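Free methionine-R-sulfoxide reductase (PDB 1F5M) catalyses the thioredoxin-dependent reduction of the R-enantiomer of free methionine sulfoxide to methionine, and is involved in protection against oxidative stress. Local coordinates at residues L46-S51 with G83-G87; Y57-D63 with C152-F158; F69-Q73 with K143-V147. Residues are numbered along the deposited sequence.

Contact 1 of 3, residues L46-S51 with G83-G87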
loop_
_atom_site.group_PDB
_atom_site.type_symbol
_atom_site.label_atom_id
_atom_site.label_comp_id
_atom_site.label_asym_id
_atom_site.label_seq_id
_atom_site.Cartn_x
_atom_site.Cartn_y
_atom_site.Cartn_z
ATOM N N LEU B 46 -4.807 7.416 1.504
ATOM C CA LEU B 46 -5.288 6.140 0.964
ATOM C C LEU B 46 -4.402 4.998 1.363
ATOM O O LEU B 46 -4.862 3.877 1.425
ATOM C CB LEU B 46 -5.409 6.148 -0.573
ATOM C CG LEU B 46 -6.442 7.091 -1.153
ATOM C CD1 LEU B 46 -6.748 6.731 -2.606
ATOM C CD2 LEU B 46 -7.683 7.038 -0.289
ATOM N N SER B 47 -3.115 5.242 1.646
ATOM C CA SER B 47 -2.283 4.131 2.055
ATOM C C SER B 47 -2.732 3.607 3.405
ATOM O O SER B 47 -2.790 2.416 3.586
ATOM C CB SER B 47 -0.814 4.562 2.133
ATOM O OG SER B 47 -0.349 4.829 0.819
ATOM N N ASN B 48 -2.985 4.485 4.378
ATOM C CA ASN B 48 -3.450 4.013 5.684
ATOM C C ASN B 48 -4.861 3.449 5.524
ATOM O O ASN B 48 -5.215 2.436 6.137
ATOM C CB ASN B 48 -3.448 5.136 6.711
ATOM C CG ASN B 48 -2.090 5.246 7.412
ATOM O OD1 ASN B 48 -1.381 4.265 7.501
ATOM N ND2 ASN B 48 -1.753 6.404 7.911
ATOM N N ALA B 49 -5.641 4.077 4.676
ATOM C CA ALA B 49 -6.981 3.520 4.434
ATOM C C ALA B 49 -6.905 2.058 3.960
ATOM O O ALA B 49 -7.647 1.193 4.461
ATOM C CB ALA B 49 -7.684 4.338 3.410
ATOM N N SER B 50 -6.031 1.764 2.990
ATOM C CA SER B 50 -5.955 0.398 2.485
ATOM C C SER B 50 -5.631 -0.564 3.636
ATOM O O SER B 50 -6.157 -1.664 3.699
ATOM C CB SER B 50 -4.917 0.286 1.343
ATOM O OG SER B 50 -3.589 0.382 1.829
ATOM N N SER B 51 -4.785 -0.150 4.578
ATOM C CA SER B 51 -4.462 -1.025 5.698
ATOM C C SER B 51 -5.679 -1.243 6.653
ATOM O O SER B 51 -5.883 -2.329 7.199
ATOM C CB SER B 51 -3.299 -0.407 6.460
ATOM O OG SER B 51 -2.952 -1.216 7.527
ATOM N N GLY B 83 -3.331 2.808 -7.290
ATOM C CA GLY B 83 -2.978 3.578 -6.103
ATOM C C GLY B 83 -2.603 2.602 -4.994
ATOM O O GLY B 83 -2.390 1.411 -5.276
ATOM N N PRO B 84 -2.498 3.054 -3.726
ATOM C CA PRO B 84 -2.140 2.209 -2.569
ATOM C C PRO B 84 -3.053 1.029 -2.313
ATOM O O PRO B 84 -4.315 1.121 -2.430
ATOM C CB PRO B 84 -2.154 3.191 -1.388
ATOM C CG PRO B 84 -1.820 4.516 -2.026
ATOM C CD PRO B 84 -2.646 4.457 -3.326
ATOM N N PHE B 85 -2.439 -0.087 -1.937
ATOM C CA PHE B 85 -3.214 -1.278 -1.677
ATOM C C PHE B 85 -2.501 -2.252 -0.765
ATOM O O PHE B 85 -1.280 -2.170 -0.572
ATOM C CB PHE B 85 -3.520 -2.012 -3.002
ATOM C CG PHE B 85 -2.293 -2.661 -3.658
ATOM C CD1 PHE B 85 -1.868 -3.943 -3.281
ATOM C CD2 PHE B 85 -1.552 -1.960 -4.610
ATOM C CE1 PHE B 85 -0.691 -4.528 -3.856
ATOM C CE2 PHE B 85 -0.388 -2.516 -5.199
ATOM C CZ PHE B 85 0.043 -3.810 -4.818
ATOM N N GLN B 86 -3.267 -3.151 -0.182
ATOM C CA GLN B 86 -2.713 -4.262 0.612
ATOM C C GLN B 86 -3.034 -5.501 -0.226
ATOM O O GLN B 86 -4.167 -5.689 -0.721
ATOM C CB GLN B 86 -3.369 -4.419 2.002
ATOM C CG GLN B 86 -3.339 -3.207 2.877
ATOM C CD GLN B 86 -1.920 -2.834 3.308
ATOM O OE1 GLN B 86 -1.558 -1.656 3.267
ATOM N NE2 GLN B 86 -1.133 -3.809 3.734
ATOM N N GLY B 87 -2.062 -6.378 -0.391
ATOM C CA GLY B 87 -2.312 -7.587 -1.184
ATOM C C GLY B 87 -1.213 -7.881 -2.203
ATOM O O GLY B 87 -0.094 -7.384 -2.071
#
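Strand 83-85 runs along the helical turns 46-51 at a shallow angle, 28° between directions, with the axes 6.9 Å apart at their closest. Gly83 makes no contact with 46-51, but its backbone hydrogen-bonds to Phe69 on the adjoining strand. Pro84 comes next and buries more surface than any other residue here: its ring points at the helix, Pro84 CG lying 3.2 Å from Ser47 OG and 4.2 Å from Leu46 CB, while Ser47 OG itself donates back into its own helix, to Val43 O. At Phe85 the side chain turns away from the helix and stacks on Trp66, so the backbone does the packing, with Phe85 CA 3.8 Å from Ser50 CB. The hydroxyl of Ser50, in the p rotamer, is bonded back within the helix, Ser50 OG to Ser47 O at 2.8 Å. The chain turns a corner at Gln86, whose CG packs 3.7 Å from Ser51 CA. Gly87, at phi 133°, adopts backbone angles that suit glycine, and its O accepts a hydrogen bond from Ser51 OG of the second subunit, a bond that recurs reciprocally. Such a helix laid against an antiparallel sheet is the basic layer pairing of the GAF fold, built here into the dimer interface.

Contact 2 of 3, residues Y57-D63 with C152-F158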
loop_
_atom_site.group_PDB
_atom_site.type_symbol
_atom_site.label_atom_id
_atom_site.label_comp_id
_atom_site.label_asym_id
_atom_site.label_seq_id
_atom_site.Cartn_x
_atom_site.Cartn_y
_atom_site.Cartn_z
ATOM N N TYR B 57 -11.499 -6.521 7.218
ATOM C CA TYR B 57 -12.054 -7.718 6.598
ATOM C C TYR B 57 -11.402 -9.002 7.060
ATOM O O TYR B 57 -12.068 -10.040 7.110
ATOM C CB TYR B 57 -12.034 -7.610 5.069
ATOM C CG TYR B 57 -13.217 -6.802 4.620
ATOM C CD1 TYR B 57 -13.132 -5.416 4.529
ATOM C CD2 TYR B 57 -14.476 -7.407 4.466
ATOM C CE1 TYR B 57 -14.269 -4.638 4.320
ATOM C CE2 TYR B 57 -15.618 -6.639 4.257
ATOM C CZ TYR B 57 -15.509 -5.256 4.193
ATOM O OH TYR B 57 -16.620 -4.455 4.093
ATOM N N LYS B 58 -10.118 -8.943 7.425
ATOM C CA LYS B 58 -9.437 -10.141 7.897
ATOM C C LYS B 58 -10.077 -10.546 9.211
ATOM O O LYS B 58 -10.286 -11.732 9.454
ATOM C CB LYS B 58 -7.915 -9.890 8.129
ATOM C CG LYS B 58 -7.030 -10.121 6.881
ATOM C CD LYS B 58 -7.361 -11.483 6.262
ATOM C CE LYS B 58 -6.489 -11.902 5.072
ATOM N NZ LYS B 58 -7.189 -12.981 4.200
ATOM N N SER B 59 -10.392 -9.571 10.066
ATOM C CA SER B 59 -10.973 -9.911 11.357
ATOM C C SER B 59 -12.432 -10.335 11.220
ATOM O O SER B 59 -12.905 -11.115 12.041
ATOM C CB SER B 59 -10.814 -8.767 12.363
ATOM O OG SER B 59 -11.742 -7.753 12.124
ATOM N N LEU B 60 -13.129 -9.854 10.188
ATOM C CA LEU B 60 -14.533 -10.266 9.939
ATOM C C LEU B 60 -14.529 -11.663 9.327
ATOM O O LEU B 60 -15.582 -12.215 8.955
ATOM C CB LEU B 60 -15.220 -9.327 8.948
ATOM C CG LEU B 60 -16.030 -8.113 9.412
ATOM C CD1 LEU B 60 -16.153 -8.057 10.909
ATOM C CD2 LEU B 60 -15.399 -6.877 8.867
ATOM N N ALA B 61 -13.331 -12.209 9.168
ATOM C CA ALA B 61 -13.150 -13.543 8.634
ATOM C C ALA B 61 -13.623 -13.726 7.183
ATOM O O ALA B 61 -14.172 -14.769 6.821
ATOM C CB ALA B 61 -13.833 -14.586 9.579
ATOM N N VAL B 62 -13.443 -12.682 6.378
ATOM C CA VAL B 62 -13.732 -12.715 4.969
ATOM C C VAL B 62 -12.313 -12.981 4.429
ATOM O O VAL B 62 -11.347 -12.263 4.789
ATOM C CB VAL B 62 -14.261 -11.344 4.480
ATOM C CG1 VAL B 62 -14.406 -11.359 2.966
ATOM C CG2 VAL B 62 -15.661 -11.067 5.098
ATOM N N ASP B 63 -12.160 -14.006 3.596
ATOM C CA ASP B 63 -10.827 -14.357 3.088
ATOM C C ASP B 63 -10.414 -13.445 1.936
ATOM O O ASP B 63 -10.313 -13.878 0.792
ATOM C CB ASP B 63 -10.853 -15.826 2.662
ATOM C CG ASP B 63 -9.490 -16.439 2.536
ATOM O OD1 ASP B 63 -8.435 -15.842 2.889
ATOM O OD2 ASP B 63 -9.462 -17.584 2.094
ATOM N N CYS B 152 -11.894 -10.895 -3.013
ATOM C CA CYS B 152 -12.066 -12.010 -2.066
ATOM C C CYS B 152 -11.763 -13.341 -2.731
ATOM O O CYS B 152 -12.123 -13.560 -3.895
ATOM C CB CYS B 152 -13.520 -12.010 -1.519
ATOM S SG CYS B 152 -13.943 -13.370 -0.387
ATOM N N LEU B 153 -11.188 -14.274 -1.974
ATOM C CA LEU B 153 -10.851 -15.599 -2.501
ATOM C C LEU B 153 -12.030 -16.539 -2.641
ATOM O O LEU B 153 -11.908 -17.560 -3.302
ATOM C CB LEU B 153 -9.802 -16.278 -1.629
ATOM C CG LEU B 153 -8.444 -15.555 -1.674
ATOM C CD1 LEU B 153 -7.489 -16.228 -0.707
ATOM C CD2 LEU B 153 -7.879 -15.597 -3.057
ATOM N N ASP B 154 -13.149 -16.222 -1.984
ATOM C CA ASP B 154 -14.353 -17.064 -2.104
ATOM C C ASP B 154 -15.417 -16.312 -2.892
ATOM O O ASP B 154 -15.381 -15.079 -2.960
ATOM C CB ASP B 154 -14.964 -17.393 -0.720
ATOM C CG ASP B 154 -13.988 -18.099 0.243
ATOM O OD1 ASP B 154 -13.327 -19.078 -0.158
ATOM O OD2 ASP B 154 -13.914 -17.687 1.432
ATOM N N TYR B 155 -16.369 -17.045 -3.480
ATOM C CA TYR B 155 -17.491 -16.418 -4.174
ATOM C C TYR B 155 -18.364 -15.780 -3.092
ATOM O O TYR B 155 -18.261 -16.128 -1.917
ATOM C CB TYR B 155 -18.383 -17.463 -4.891
ATOM C CG TYR B 155 -17.708 -18.227 -6.013
ATOM C CD1 TYR B 155 -17.347 -19.559 -5.860
ATOM C CD2 TYR B 155 -17.375 -17.596 -7.200
ATOM C CE1 TYR B 155 -16.669 -20.256 -6.854
ATOM C CE2 TYR B 155 -16.690 -18.282 -8.203
ATOM C CZ TYR B 155 -16.339 -19.613 -8.007
ATOM O OH TYR B 155 -15.572 -20.266 -8.937
ATOM N N GLU B 156 -19.214 -14.833 -3.486
ATOM C CA GLU B 156 -20.155 -14.220 -2.556
ATOM C C GLU B 156 -19.531 -13.670 -1.279
ATOM O O GLU B 156 -20.066 -13.838 -0.173
ATOM C CB GLU B 156 -21.241 -15.252 -2.188
ATOM C CG GLU B 156 -22.092 -15.756 -3.374
ATOM C CD GLU B 156 -22.624 -17.203 -3.174
ATOM O OE1 GLU B 156 -23.027 -17.849 -4.179
ATOM O OE2 GLU B 156 -22.650 -17.711 -2.019
ATOM N N GLY B 157 -18.410 -13.000 -1.393
ATOM C CA GLY B 157 -17.824 -12.489 -0.160
ATOM C C GLY B 157 -18.379 -11.170 0.369
ATOM O O GLY B 157 -18.151 -10.861 1.524
ATOM N N PHE B 158 -19.129 -10.422 -0.448
ATOM C CA PHE B 158 -19.657 -9.091 -0.068
ATOM C C PHE B 158 -21.172 -8.870 -0.198
ATOM O O PHE B 158 -21.842 -9.535 -0.997
ATOM C CB PHE B 158 -18.946 -8.026 -0.892
ATOM C CG PHE B 158 -17.468 -8.153 -0.871
ATOM C CD1 PHE B 158 -16.788 -8.745 -1.932
ATOM C CD2 PHE B 158 -16.744 -7.717 0.237
ATOM C CE1 PHE B 158 -15.383 -8.908 -1.900
ATOM C CE2 PHE B 158 -15.353 -7.872 0.299
ATOM C CZ PHE B 158 -14.663 -8.473 -0.777
HETATM O O HOH W 1 -14.467 -15.422 2.643
HETATM O O HOH W 2 -10.991 -19.468 1.221
#
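Val62 sits at the apolar centre, its CG1 lying 3.9 Å from Cys152 SG, 4.0 Å from Gly157 O and 4.5 Å from Phe158 CE2. Gly157 faces this cluster without a side chain; a CB there would collide with the sulfur of Cys152. Beside it, Phe158 presents its ring edge to the face of Tyr57 in an offset edge-to-face pair, with centroids 6.0 Å apart and planes at 68°. The hydroxyl of Tyr57 reaches on to Asp162 at the start of helix 160-176. Val62 is brought into place by a Schellman motif that ends helix 42-59: Ala61 takes positive phi, Ala61 N bonds to Lys58 O (3.1 Å) and Val62 N to Tyr57 O (3.1 Å). Within the GAF fold, the contact thus joins the link from helix 42-59 into strand 64-72 to the loop between strand 144-152 and helix 160-176. Farther out, Leu153 N donates a nearly straight hydrogen bond to Asp63 O (2.9 Å). At the polar edge the carboxylates of Asp63 and Asp154 approach to 4.5 Å between their OD2 atoms. One water bridges them, 2.6 Å from Asp63 OD2 and 2.7 Å from Asp154 OD1; another links Asp63 N (2.9 Å) to Asp154 OD2 (2.6 Å). Lys58 NZ, 3.4 Å from Asp63 OD1, forms a salt bridge that offsets some of this negative charge.

Contact 3 of 3, residues F69-Q73 with K143-V147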
loop_
_atom_site.group_PDB
_atom_site.type_symbol
_atom_site.label_atom_id
_atom_site.label_comp_id
_atom_site.label_asym_id
_atom_site.label_seq_id
_atom_site.Cartn_x
_atom_site.Cartn_y
_atom_site.Cartn_z
ATOM N N PHE B 69 -6.893 0.861 -3.759
ATOM C CA PHE B 69 -7.459 1.928 -4.586
ATOM C C PHE B 69 -6.878 2.130 -5.991
ATOM O O PHE B 69 -5.711 1.769 -6.258
ATOM C CB PHE B 69 -7.292 3.300 -3.910
ATOM C CG PHE B 69 -7.836 3.381 -2.499
ATOM C CD1 PHE B 69 -7.107 2.850 -1.415
ATOM C CD2 PHE B 69 -9.119 3.897 -2.276
ATOM C CE1 PHE B 69 -7.667 2.819 -0.125
ATOM C CE2 PHE B 69 -9.685 3.866 -0.971
ATOM C CZ PHE B 69 -8.958 3.323 0.089
ATOM N N TYR B 70 -7.706 2.762 -6.850
ATOM C CA TYR B 70 -7.308 3.202 -8.199
ATOM C C TYR B 70 -7.757 4.657 -8.193
ATOM O O TYR B 70 -8.717 4.986 -7.523
ATOM C CB TYR B 70 -8.024 2.449 -9.311
ATOM C CG TYR B 70 -7.378 1.111 -9.596
ATOM C CD1 TYR B 70 -7.661 -0.008 -8.802
ATOM C CD2 TYR B 70 -6.433 0.977 -10.615
ATOM C CE1 TYR B 70 -7.023 -1.205 -9.015
ATOM C CE2 TYR B 70 -5.779 -0.247 -10.836
ATOM C CZ TYR B 70 -6.075 -1.326 -10.037
ATOM O OH TYR B 70 -5.428 -2.555 -10.232
ATOM N N VAL B 71 -7.096 5.536 -8.928
ATOM C CA VAL B 71 -7.490 6.930 -8.884
ATOM C C VAL B 71 -7.494 7.387 -10.319
ATOM O O VAL B 71 -6.732 6.893 -11.142
ATOM C CB VAL B 71 -6.483 7.790 -8.062
ATOM C CG1 VAL B 71 -6.382 7.257 -6.598
ATOM C CG2 VAL B 71 -5.120 7.755 -8.747
ATOM N N THR B 72 -8.368 8.326 -10.617
ATOM C CA THR B 72 -8.502 8.799 -11.982
ATOM C C THR B 72 -7.237 9.541 -12.362
ATOM O O THR B 72 -6.767 10.410 -11.627
ATOM C CB THR B 72 -9.763 9.691 -12.116
ATOM O OG1 THR B 72 -10.903 8.939 -11.679
ATOM C CG2 THR B 72 -9.994 10.128 -13.577
ATOM N N GLN B 73 -6.653 9.137 -13.482
ATOM C CA GLN B 73 -5.447 9.784 -13.963
ATOM C C GLN B 73 -5.774 11.258 -14.199
ATOM O O GLN B 73 -6.792 11.582 -14.829
ATOM C CB GLN B 73 -4.987 9.147 -15.274
ATOM C CG GLN B 73 -3.757 9.833 -15.853
ATOM C CD GLN B 73 -3.361 9.279 -17.211
ATOM O OE1 GLN B 73 -4.213 8.823 -17.992
ATOM N NE2 GLN B 73 -2.063 9.336 -17.518
ATOM N N LYS B 143 -17.856 13.966 -10.051
ATOM C CA LYS B 143 -17.116 13.136 -10.990
ATOM C C LYS B 143 -16.390 12.011 -10.220
ATOM O O LYS B 143 -16.228 12.109 -9.014
ATOM C CB LYS B 143 -16.118 13.997 -11.742
ATOM C CG LYS B 143 -16.767 15.182 -12.477
ATOM C CD LYS B 143 -15.760 15.827 -13.423
ATOM C CE LYS B 143 -16.428 16.841 -14.388
ATOM N NZ LYS B 143 -15.523 17.316 -15.521
ATOM N N THR B 144 -15.976 10.951 -10.910
ATOM C CA THR B 144 -15.257 9.836 -10.251
ATOM C C THR B 144 -13.770 10.221 -9.992
ATOM O O THR B 144 -13.013 10.479 -10.933
ATOM C CB THR B 144 -15.288 8.590 -11.147
ATOM O OG1 THR B 144 -16.661 8.168 -11.311
ATOM C CG2 THR B 144 -14.416 7.465 -10.552
ATOM N N LEU B 145 -13.372 10.276 -8.728
ATOM C CA LEU B 145 -11.979 10.614 -8.359
ATOM C C LEU B 145 -11.114 9.339 -8.359
ATOM O O LEU B 145 -9.892 9.372 -8.562
ATOM C CB LEU B 145 -11.991 11.259 -6.971
ATOM C CG LEU B 145 -12.684 12.627 -6.882
ATOM C CD1 LEU B 145 -12.587 13.202 -5.459
ATOM C CD2 LEU B 145 -12.001 13.561 -7.856
ATOM N N GLY B 146 -11.778 8.209 -8.109
ATOM C CA GLY B 146 -11.118 6.914 -8.084
ATOM C C GLY B 146 -12.078 5.873 -7.530
ATOM O O GLY B 146 -13.275 6.134 -7.359
ATOM N N VAL B 147 -11.575 4.677 -7.243
ATOM C CA VAL B 147 -12.438 3.644 -6.691
ATOM C C VAL B 147 -11.762 2.936 -5.542
ATOM O O VAL B 147 -10.524 2.966 -5.403
ATOM C CB VAL B 147 -12.794 2.541 -7.717
ATOM C CG1 VAL B 147 -13.487 3.132 -8.948
ATOM C CG2 VAL B 147 -11.529 1.801 -8.127
#
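Two strands central to the antiparallel sheet of the GAF domain, 64-72 and 144-152, pair here, and Val147, Thr72 and Tyr70 bury the most surface between them. Tyr70 and Val147 form a hydrogen-bonded antiparallel pair: Tyr70 N reaches Val147 O at 3.2 Å, and Val147 N reaches Tyr70 O at 2.9 Å. Their side chains leave the same face of the sheet, so that Tyr70 CB packs 3.8 Å from Val147 CG2 before the phenol leads away to hydrogen-bond with Cys91 O; Cys91 is disulfide-bonded to Cys125. Val147 also rests on Val134 of the strand beyond. One step along, Val71 and Gly146 make a non-hydrogen-bonded pair whose CA atoms are just 3.7 Å apart. A CB on Gly146 would run into Tyr70 O and Val71 CA, so the close approach depends on the missing side chain. On the face of Val71, opposite that of Tyr70 and Val147, helix 42-59 covers the sheet, with Trp42 against Val71. Thr72 completes the pairing near the end of its strand. Thr72 N bonds to Leu145 O at 2.8 Å, and the m rotamer carries Thr72 OG1 to within 2.7 Å of Thr144 O, to which the hydroxyl donates a hydrogen bond.

Overall arrangement
Contacts 1 and 3 lie on neighbouring parts of one sheet, their centres about 14 Å apart, and meet through Phe69. Phe69 O lies 2.8 Å from Gly83 N and Phe69 N 2.9 Å from Pro84 O, probable hydrogen bonds between strands 64-72 and 79-85, while Phe69 CE1 packs 3.4 Å from Leu46 O under the helix. Contact 2 shares helix 42-59 with contact 1, at its C-terminal end, with centres about 17 Å apart and nearest atoms about 7 Å. It stands about 24 Å from contact 3, centre to centre, across the middle of the chain, and its loop encloses contact 3 in sequence. Contact 3 reaches Cys91 of the Cys91-Cys125 disulfide through the Tyr70 hydroxyl; contact 1 alone reaches the second subunit.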